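Local coordinates for protein sialyltransferase 0160 (Photobacterium damselae, PDB 4R84) that probably transfers sialic acid from CMP-sialic acid to galactose-containing acceptor glycans, as a sialyltransferase of the GT-B structural group, at residues Glu121-His126 and Glu200-Thr205; Gln133-Ile138 and Val152-Val157; Ser231-Gly236 and Asp291-Arg296. All blocks are in the same frame, centred on the assembly; numbering follows the deposited sequence.

In the fold
All three contacts lie in the Rossmann-like domain that carries strand 106-125, within one sheet and the helix packed on it. Contact 1 pairs strands 106-125 and 197-204 near the middle of the sheet. Contact 2 packs helix 129-144 on neighbouring strand 149-154, its centre about 8 Å from that of contact 1. Contact 3 continues the sheet on the other side of strand 197-204, with centres about 11 Å from contact 1 and 14 Å from contact 2. Tyr123, Tyr202 and Tyr233 all touch helix 129-144. The C-terminal ends of the strands face the donor analogue: Arg156 bonds to it, Gly236 lies about 7 Å away and the His126 side chain about 9 Å.

Contact 1: residues Glu121-His126 and Glu200-Thr205; sequences EVYIDH and EFYTNT
Tyr123 and Tyr202 lie side by side on two parallel strands and form an offset stack. Their ring planes are 10° apart and their centroids 4.3 Å. CE2 of Tyr123 sits over the rim of the Tyr202 ring, 3.3 Å from its CG. Both rings lean back along their strands, with CG beside the backbone N (chi1 -63° and -56°). Each hydroxyl thus reaches the glutamate two residues earlier. Tyr123 OH bonds to OE1 of Glu121 at 2.6 Å, on its anti side but well out of the carboxylate plane. Tyr202 OH meets Glu200 OE1 from above the carboxylate plane. The two carboxylates run alongside each other, with a water between Glu121 OE2 and Glu200 OE1; its bond to Glu121 is weak. On the other face of the sheet, Phe201 CD1 packs against Val122 CB at 3.8 Å, and Ile215 touches both residues. Backbone bonds, such as Val122 N to Glu200 O at 2.8 Å, zip up this Rossmann-type pairing. Asn204 ND2 donates to Asp125 OD1 at 3.1 Å and also to Asp235, while Ser131 holds Asp125 OD2. If both are ionised, the glutamates would repel; the tyrosine hydroxyls, the water and the Arg150-Glu121 salt bridge probably offset that cost.

Contact 2: residues Gln133-Ile138 and Val152-Val157; sequences QQLIHI and VSWKRV. With CSF (cytidine-5'-monophosphate-3-fluoro-N-acetyl-neuraminic acid), chain E.
The torsions of Trp154 and Gln134 bring the two side chains together: each swings CG away from its own carbonyl carbon (chi1 -72° and -71°), and Gln134 then runs on extended. This is the return half of a beta-alpha-beta unit of the Rossmann fold: strand 106-125, helix 129-144, strand 149-154. The helix and strand segments run nearly antiparallel. The side chains of Gln134 and Trp154 also run antiparallel past one another. Trp154 NE1 donates to Gln134 OE1 at 2.9 Å, the oxygen lying near the indole plane. The amide is turned 38° from the ring, and the donor is tilted somewhat from the carbonyl plane. Beyond this bond the contact is apolar. Ile138 CD1 reaches Trp154 CH2 at 3.7 Å, and Leu135 lies across the indole, with CB 3.9 Å from the same CH2. Within the strand segment, Val152 CG1 lies over the centre of one indole face. Ile138 CD1 also touches Val152 CG2 at 4.1 Å, and Ile169 packs on both residues. Past the strand, the chain turns to the donor-analogue pocket. There Arg156 NH1 donates to the ribose oxygen O2' of the bound CSF at 3.0 Å, in the guanidinium plane.

Contact 3: residues Ser231-Gly236 and Asp291-Arg296; sequences SLYDDG and DYYFLR
Backbone hydrogen bonds join Ser231-Tyr233 to Asp291-Tyr293 as parallel neighbours in the Rossmann-type sheet. Leu232 lies at the centre of this ladder: Leu232 N donates to Asp291 O at 2.9 Å, and its O accepts from Tyr293 N at 2.7 Å. Asp234 N adds a third bond, to Tyr293 O. The aromatic contact is slighter. The Tyr233 and Tyr293 rings are near parallel, 16° apart, but slid so far that they barely overlap. CD2 of Tyr293 sits over the rim of the Tyr233 ring, 3.6 Å from its CE2. On the other face of the sheet Leu232 CD1 touches Tyr292 CE1 at 3.7 Å, the two side chains pointing the same way. Beyond the strands, Leu295 CD2 presses close on Gly236 CA, at 3.5 Å. Water bridges Ser231 OG to Tyr293 OH, the latter link weak. The main polar side chain is Asp234. A chi1 of -72° carries its carboxylate across to the other segment. OD2 accepts from Leu295 N at 3.0 Å, on its anti side and somewhat out of the carboxylate plane, and also from Tyr240 OH. These two donors fix OD2, and so the rotation of the carboxylate, which ties together the two loops where the strands end.

Contact 1: residues Glu121-His126 and Glu200-Thr205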
# COMPACT_ATOMS: atom_id res chain seq x y z
N GLU A 121 -7.34 -10.80 5.76
CA GLU A 121 -6.68 -9.55 5.42
C GLU A 121 -7.74 -8.51 5.07
O GLU A 121 -8.58 -8.77 4.22
CB GLU A 121 -5.70 -9.73 4.26
CG GLU A 121 -4.66 -10.83 4.46
CD GLU A 121 -3.88 -11.12 3.19
OE1 GLU A 121 -3.90 -10.28 2.26
OE2 GLU A 121 -3.26 -12.21 3.13
N VAL A 122 -7.68 -7.34 5.72
CA VAL A 122 -8.72 -6.32 5.53
C VAL A 122 -8.08 -5.06 5.00
O VAL A 122 -7.16 -4.55 5.61
CB VAL A 122 -9.46 -6.04 6.84
CG1 VAL A 122 -10.56 -4.96 6.66
CG2 VAL A 122 -10.10 -7.34 7.35
N TYR A 123 -8.57 -4.58 3.85
CA TYR A 123 -7.98 -3.45 3.13
C TYR A 123 -8.99 -2.32 3.01
O TYR A 123 -10.09 -2.54 2.54
CB TYR A 123 -7.52 -3.89 1.73
CG TYR A 123 -6.44 -4.93 1.76
CD1 TYR A 123 -6.74 -6.30 1.90
CD2 TYR A 123 -5.12 -4.56 1.65
CE1 TYR A 123 -5.72 -7.25 1.93
CE2 TYR A 123 -4.10 -5.49 1.68
CZ TYR A 123 -4.42 -6.84 1.84
OH TYR A 123 -3.39 -7.75 1.86
N ILE A 124 -8.61 -1.12 3.46
CA ILE A 124 -9.53 0.02 3.42
C ILE A 124 -8.79 1.27 2.99
O ILE A 124 -7.81 1.64 3.64
CB ILE A 124 -10.17 0.28 4.79
CG1 ILE A 124 -10.79 -1.00 5.35
CG2 ILE A 124 -11.25 1.39 4.67
CD1 ILE A 124 -10.98 -0.95 6.85
N ASP A 125 -9.24 1.91 1.92
CA ASP A 125 -8.60 3.17 1.49
C ASP A 125 -9.50 3.94 0.55
O ASP A 125 -10.22 3.35 -0.25
CB ASP A 125 -7.27 2.91 0.79
CG ASP A 125 -6.57 4.20 0.37
OD1 ASP A 125 -6.57 5.16 1.16
OD2 ASP A 125 -6.03 4.23 -0.75
N HIS A 126 -9.41 5.26 0.62
CA HIS A 126 -10.20 6.11 -0.24
C HIS A 126 -9.30 6.91 -1.19
O HIS A 126 -9.79 7.68 -2.00
CB HIS A 126 -11.06 7.06 0.59
CG HIS A 126 -10.27 8.12 1.29
ND1 HIS A 126 -9.47 7.85 2.39
CD2 HIS A 126 -10.15 9.45 1.06
CE1 HIS A 126 -8.89 8.97 2.80
NE2 HIS A 126 -9.28 9.95 2.01
N GLU A 200 -5.36 -9.06 9.77
CA GLU A 200 -4.35 -8.09 9.36
C GLU A 200 -5.04 -6.89 8.74
O GLU A 200 -5.86 -7.07 7.83
CB GLU A 200 -3.38 -8.69 8.35
CG GLU A 200 -2.44 -9.75 8.91
CD GLU A 200 -1.65 -10.46 7.84
OE1 GLU A 200 -1.80 -10.14 6.64
OE2 GLU A 200 -0.88 -11.38 8.19
N PHE A 201 -4.70 -5.68 9.19
CA PHE A 201 -5.30 -4.46 8.65
C PHE A 201 -4.33 -3.73 7.74
O PHE A 201 -3.13 -3.72 8.01
CB PHE A 201 -5.72 -3.51 9.76
CG PHE A 201 -6.93 -3.95 10.53
CD1 PHE A 201 -8.14 -4.18 9.89
CD2 PHE A 201 -6.87 -4.05 11.91
CE1 PHE A 201 -9.26 -4.56 10.62
CE2 PHE A 201 -7.99 -4.42 12.65
CZ PHE A 201 -9.19 -4.67 11.99
N TYR A 202 -4.86 -3.14 6.67
CA TYR A 202 -4.08 -2.31 5.75
C TYR A 202 -4.89 -1.09 5.43
O TYR A 202 -5.97 -1.21 4.85
CB TYR A 202 -3.76 -3.06 4.46
CG TYR A 202 -3.05 -4.38 4.66
CD1 TYR A 202 -3.75 -5.52 5.04
CD2 TYR A 202 -1.68 -4.48 4.45
CE1 TYR A 202 -3.10 -6.74 5.23
CE2 TYR A 202 -1.02 -5.70 4.62
CZ TYR A 202 -1.74 -6.82 5.02
OH TYR A 202 -1.10 -8.03 5.20
N THR A 203 -4.41 0.09 5.79
CA THR A 203 -5.22 1.27 5.50
C THR A 203 -4.35 2.51 5.42
O THR A 203 -3.12 2.44 5.40
CB THR A 203 -6.35 1.44 6.54
OG1 THR A 203 -7.29 2.41 6.07
CG2 THR A 203 -5.82 1.84 7.92
N ASN A 204 -5.04 3.64 5.30
CA ASN A 204 -4.49 4.97 5.10
C ASN A 204 -4.08 5.59 6.43
O ASN A 204 -4.86 5.59 7.38
CB ASN A 204 -5.59 5.79 4.38
CG ASN A 204 -5.18 7.19 4.02
OD1 ASN A 204 -4.69 7.94 4.85
ND2 ASN A 204 -5.44 7.57 2.77
N THR A 205 -2.84 6.07 6.53
CA THR A 205 -2.35 6.56 7.82
C THR A 205 -3.20 7.72 8.37
O THR A 205 -3.57 7.73 9.54
CB THR A 205 -0.89 7.02 7.73
OG1 THR A 205 -0.09 5.92 7.29
CG2 THR A 205 -0.39 7.50 9.09
O HOH W 1 -0.54 -11.18 4.22

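Contact 2: residues Gln133-Ile138 and Val152-Val157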
# COMPACT_ATOMS: atom_id res chain seq x y z
N GLN A 133 -0.14 0.37 -3.16
CA GLN A 133 0.82 -0.40 -2.36
C GLN A 133 0.19 -1.69 -1.88
O GLN A 133 0.80 -2.75 -1.92
CB GLN A 133 1.28 0.40 -1.15
CG GLN A 133 2.19 1.57 -1.51
CD GLN A 133 3.65 1.17 -1.64
OE1 GLN A 133 4.12 0.24 -0.98
NE2 GLN A 133 4.38 1.88 -2.50
N GLN A 134 -1.05 -1.58 -1.44
CA GLN A 134 -1.79 -2.74 -0.94
C GLN A 134 -2.02 -3.74 -2.06
O GLN A 134 -1.95 -4.94 -1.84
CB GLN A 134 -3.10 -2.28 -0.31
CG GLN A 134 -2.90 -1.53 1.02
CD GLN A 134 -4.13 -0.78 1.45
OE1 GLN A 134 -5.23 -1.08 1.01
NE2 GLN A 134 -3.95 0.23 2.30
N LEU A 135 -2.30 -3.26 -3.28
CA LEU A 135 -2.54 -4.17 -4.39
C LEU A 135 -1.30 -5.00 -4.69
O LEU A 135 -1.40 -6.20 -4.96
CB LEU A 135 -2.98 -3.40 -5.64
CG LEU A 135 -3.22 -4.27 -6.88
CD1 LEU A 135 -4.24 -5.39 -6.60
CD2 LEU A 135 -3.70 -3.37 -8.02
N ILE A 136 -0.12 -4.38 -4.65
CA ILE A 136 1.11 -5.13 -4.85
C ILE A 136 1.25 -6.19 -3.77
O ILE A 136 1.56 -7.36 -4.05
CB ILE A 136 2.35 -4.22 -4.80
CG1 ILE A 136 2.30 -3.18 -5.93
CG2 ILE A 136 3.63 -5.08 -4.85
CD1 ILE A 136 2.62 -3.72 -7.28
N HIS A 137 0.96 -5.81 -2.53
CA HIS A 137 1.08 -6.75 -1.43
C HIS A 137 0.12 -7.94 -1.61
O HIS A 137 0.50 -9.10 -1.37
CB HIS A 137 0.80 -6.07 -0.10
CG HIS A 137 0.82 -7.02 1.06
ND1 HIS A 137 1.99 -7.43 1.67
CD2 HIS A 137 -0.18 -7.70 1.67
CE1 HIS A 137 1.70 -8.29 2.63
NE2 HIS A 137 0.39 -8.47 2.66
N ILE A 138 -1.10 -7.64 -2.04
CA ILE A 138 -2.12 -8.67 -2.28
C ILE A 138 -1.66 -9.65 -3.35
O ILE A 138 -1.82 -10.87 -3.22
CB ILE A 138 -3.47 -8.03 -2.69
CG1 ILE A 138 -4.14 -7.41 -1.46
CG2 ILE A 138 -4.41 -9.05 -3.33
CD1 ILE A 138 -5.42 -6.61 -1.73
N VAL A 152 -11.88 -6.18 0.74
CA VAL A 152 -11.28 -4.97 0.16
C VAL A 152 -12.30 -3.87 -0.09
O VAL A 152 -13.29 -4.07 -0.80
CB VAL A 152 -10.55 -5.28 -1.18
CG1 VAL A 152 -9.97 -3.97 -1.77
CG2 VAL A 152 -9.41 -6.30 -0.99
N SER A 153 -12.03 -2.69 0.48
CA SER A 153 -12.85 -1.50 0.26
C SER A 153 -11.98 -0.36 -0.19
O SER A 153 -11.40 0.33 0.64
CB SER A 153 -13.59 -1.11 1.54
OG SER A 153 -14.60 -2.06 1.83
N TRP A 154 -11.91 -0.18 -1.51
CA TRP A 154 -11.08 0.84 -2.13
C TRP A 154 -11.96 1.77 -2.96
O TRP A 154 -12.78 1.31 -3.74
CB TRP A 154 -10.05 0.23 -3.06
CG TRP A 154 -8.92 -0.49 -2.42
CD1 TRP A 154 -8.42 -0.31 -1.16
CD2 TRP A 154 -8.13 -1.50 -3.03
NE1 TRP A 154 -7.36 -1.18 -0.96
CE2 TRP A 154 -7.17 -1.92 -2.10
CE3 TRP A 154 -8.16 -2.13 -4.29
CZ2 TRP A 154 -6.23 -2.92 -2.37
CZ3 TRP A 154 -7.22 -3.12 -4.57
CH2 TRP A 154 -6.27 -3.50 -3.61
N LYS A 155 -11.76 3.07 -2.82
CA LYS A 155 -12.61 4.00 -3.56
C LYS A 155 -12.14 4.22 -4.99
O LYS A 155 -12.95 4.41 -5.89
CB LYS A 155 -12.68 5.33 -2.81
CG LYS A 155 -13.81 6.24 -3.29
CD LYS A 155 -14.17 7.28 -2.23
CE LYS A 155 -15.15 8.32 -2.77
NZ LYS A 155 -14.50 9.17 -3.83
N ARG A 156 -10.82 4.18 -5.20
CA ARG A 156 -10.26 4.59 -6.49
C ARG A 156 -9.79 3.41 -7.34
O ARG A 156 -9.89 3.42 -8.56
CB ARG A 156 -9.12 5.58 -6.29
CG ARG A 156 -9.53 6.94 -5.69
CD ARG A 156 -8.56 8.04 -6.12
NE ARG A 156 -8.53 8.14 -7.58
CZ ARG A 156 -7.59 8.78 -8.27
NH1 ARG A 156 -6.59 9.37 -7.63
NH2 ARG A 156 -7.64 8.81 -9.60
N VAL A 157 -9.23 2.39 -6.69
CA VAL A 157 -8.82 1.19 -7.41
C VAL A 157 -9.95 0.18 -7.50
O VAL A 157 -10.51 -0.27 -6.48
CB VAL A 157 -7.60 0.55 -6.75
CG1 VAL A 157 -7.24 -0.76 -7.46
CG2 VAL A 157 -6.44 1.52 -6.77
C5A CSF E . -6.67 19.44 -2.87
C4A CSF E . -7.07 18.00 -2.58
C2A CSF E . -7.13 17.57 -5.07
O6A CSF E . -6.70 18.93 -5.23
C6A CSF E . -5.90 19.46 -4.18
C3A CSF E . -7.88 17.41 -3.74
O4A CSF E . -7.84 17.98 -1.37
N5A CSF E . -5.84 19.95 -1.81
C7A CSF E . -5.54 20.89 -4.56
C8A CSF E . -4.76 20.91 -5.85
C9A CSF E . -4.22 22.31 -6.12
O9A CSF E . -3.46 22.26 -7.33
O8A CSF E . -3.65 20.03 -5.71
O7A CSF E . -6.75 21.63 -4.74
C1A CSF E . -8.05 17.21 -6.22
OBA CSF E . -8.44 16.03 -6.32
OAA CSF E . -8.41 18.09 -7.03
O1A CSF E . -6.04 16.64 -5.06
O2A CSF E . -3.59 16.23 -5.17
N1 CSF E . -4.10 13.25 -10.28
C2 CSF E . -3.59 12.69 -11.46
N3 CSF E . -3.17 13.50 -12.46
C4 CSF E . -3.25 14.84 -12.31
C5 CSF E . -3.77 15.41 -11.14
C6 CSF E . -4.21 14.58 -10.12
C3' CSF E . -3.55 12.64 -7.16
C2' CSF E . -3.47 11.78 -8.39
C1' CSF E . -4.59 12.33 -9.24
O4' CSF E . -5.49 13.01 -8.36
C4' CSF E . -5.04 12.84 -7.02
PA CSF E . -4.77 16.55 -6.05
O5' CSF E . -4.97 15.21 -6.89
C5' CSF E . -5.42 14.05 -6.20
O3' CSF E . -2.94 12.02 -6.03
O2' CSF E . -3.81 10.43 -8.07
N4 CSF E . -2.83 15.65 -13.31
O2 CSF E . -3.53 11.44 -11.56
O3A CSF E . -4.71 17.69 -7.04
C10 CSF E . -6.08 21.09 -1.17
O10 CSF E . -7.09 21.76 -1.37
C11 CSF E . -5.03 21.52 -0.19
F3A CSF E . -9.09 18.04 -3.84

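Contact 3: residues Ser231-Gly236 and Asp291-Arg296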
# COMPACT_ATOMS: atom_id res chain seq x y z
N SER A 231 -0.85 -2.32 8.92
CA SER A 231 0.07 -1.62 8.00
C SER A 231 -0.60 -0.33 7.59
O SER A 231 -1.69 -0.37 7.00
CB SER A 231 0.41 -2.46 6.76
OG SER A 231 1.15 -3.64 7.09
N LEU A 232 0.06 0.80 7.87
CA LEU A 232 -0.50 2.11 7.56
C LEU A 232 0.34 2.77 6.49
O LEU A 232 1.56 2.72 6.54
CB LEU A 232 -0.55 2.97 8.83
CG LEU A 232 -1.32 2.35 10.00
CD1 LEU A 232 -1.28 3.26 11.21
CD2 LEU A 232 -2.77 2.04 9.62
N TYR A 233 -0.33 3.35 5.49
CA TYR A 233 0.36 3.98 4.36
C TYR A 233 -0.02 5.44 4.23
O TYR A 233 -1.20 5.79 4.24
CB TYR A 233 0.00 3.26 3.05
CG TYR A 233 0.32 1.78 3.04
CD1 TYR A 233 -0.55 0.87 3.66
CD2 TYR A 233 1.46 1.28 2.42
CE1 TYR A 233 -0.28 -0.50 3.65
CE2 TYR A 233 1.74 -0.10 2.42
CZ TYR A 233 0.87 -0.97 3.04
OH TYR A 233 1.13 -2.32 3.05
N ASP A 234 0.98 6.31 4.09
CA ASP A 234 0.69 7.70 3.71
C ASP A 234 -0.09 7.74 2.42
O ASP A 234 0.19 6.96 1.52
CB ASP A 234 1.98 8.49 3.49
CG ASP A 234 2.71 8.79 4.76
OD1 ASP A 234 2.09 8.83 5.84
OD2 ASP A 234 3.94 9.00 4.66
N ASP A 235 -1.04 8.67 2.29
CA ASP A 235 -1.68 8.80 0.99
C ASP A 235 -1.08 9.90 0.13
O ASP A 235 -1.35 9.98 -1.06
CB ASP A 235 -3.19 8.96 1.11
CG ASP A 235 -3.60 10.18 1.87
OD1 ASP A 235 -2.73 10.91 2.37
OD2 ASP A 235 -4.83 10.40 1.97
N GLY A 236 -0.30 10.78 0.75
CA GLY A 236 0.36 11.83 -0.01
C GLY A 236 0.86 12.98 0.83
O GLY A 236 1.35 12.79 1.92
N ASP A 291 3.30 -1.24 11.24
CA ASP A 291 4.27 -0.57 10.39
C ASP A 291 3.64 0.71 9.86
O ASP A 291 2.51 0.68 9.36
CB ASP A 291 4.68 -1.45 9.21
CG ASP A 291 5.40 -2.71 9.64
OD1 ASP A 291 6.17 -2.66 10.62
OD2 ASP A 291 5.19 -3.75 8.99
N TYR A 292 4.37 1.82 9.96
CA TYR A 292 3.97 3.08 9.33
C TYR A 292 4.81 3.26 8.09
O TYR A 292 6.02 3.48 8.20
CB TYR A 292 4.18 4.28 10.25
CG TYR A 292 3.51 4.24 11.60
CD1 TYR A 292 2.20 4.68 11.78
CD2 TYR A 292 4.22 3.82 12.72
CE1 TYR A 292 1.61 4.67 13.03
CE2 TYR A 292 3.63 3.80 13.97
CZ TYR A 292 2.33 4.22 14.13
OH TYR A 292 1.75 4.19 15.38
N TYR A 293 4.21 3.13 6.90
CA TYR A 293 4.96 3.32 5.68
C TYR A 293 4.89 4.78 5.29
O TYR A 293 3.83 5.27 4.92
CB TYR A 293 4.43 2.43 4.56
CG TYR A 293 4.78 0.99 4.80
CD1 TYR A 293 6.06 0.53 4.56
CD2 TYR A 293 3.84 0.11 5.33
CE1 TYR A 293 6.40 -0.78 4.81
CE2 TYR A 293 4.18 -1.22 5.59
CZ TYR A 293 5.46 -1.65 5.32
OH TYR A 293 5.83 -2.94 5.56
N PHE A 294 6.04 5.44 5.38
CA PHE A 294 6.18 6.85 5.00
C PHE A 294 6.61 6.95 3.54
O PHE A 294 7.57 6.30 3.13
CB PHE A 294 7.23 7.54 5.88
CG PHE A 294 6.77 7.90 7.26
CD1 PHE A 294 6.61 6.93 8.24
CD2 PHE A 294 6.58 9.24 7.61
CE1 PHE A 294 6.22 7.27 9.52
CE2 PHE A 294 6.19 9.59 8.89
CZ PHE A 294 6.01 8.60 9.85
N LEU A 295 5.92 7.76 2.74
CA LEU A 295 6.43 8.04 1.39
C LEU A 295 7.79 8.74 1.45
O LEU A 295 8.64 8.54 0.57
CB LEU A 295 5.40 8.81 0.55
CG LEU A 295 4.75 10.10 1.00
CD1 LEU A 295 5.64 11.28 0.64
CD2 LEU A 295 3.42 10.20 0.30
N ARG A 296 8.00 9.58 2.46
CA ARG A 296 9.32 10.16 2.71
C ARG A 296 9.71 10.02 4.18
O ARG A 296 9.53 10.94 4.98
CB ARG A 296 9.37 11.63 2.28
CG ARG A 296 9.39 11.84 0.78
CD ARG A 296 10.70 11.38 0.16
NE ARG A 296 11.85 12.11 0.66
CZ ARG A 296 12.34 13.21 0.09
NH1 ARG A 296 11.77 13.68 -1.01
NH2 ARG A 296 13.39 13.83 0.61
O HOH W 2 3.09 -4.96 5.78
O HOH W 3 2.54 6.08 7.55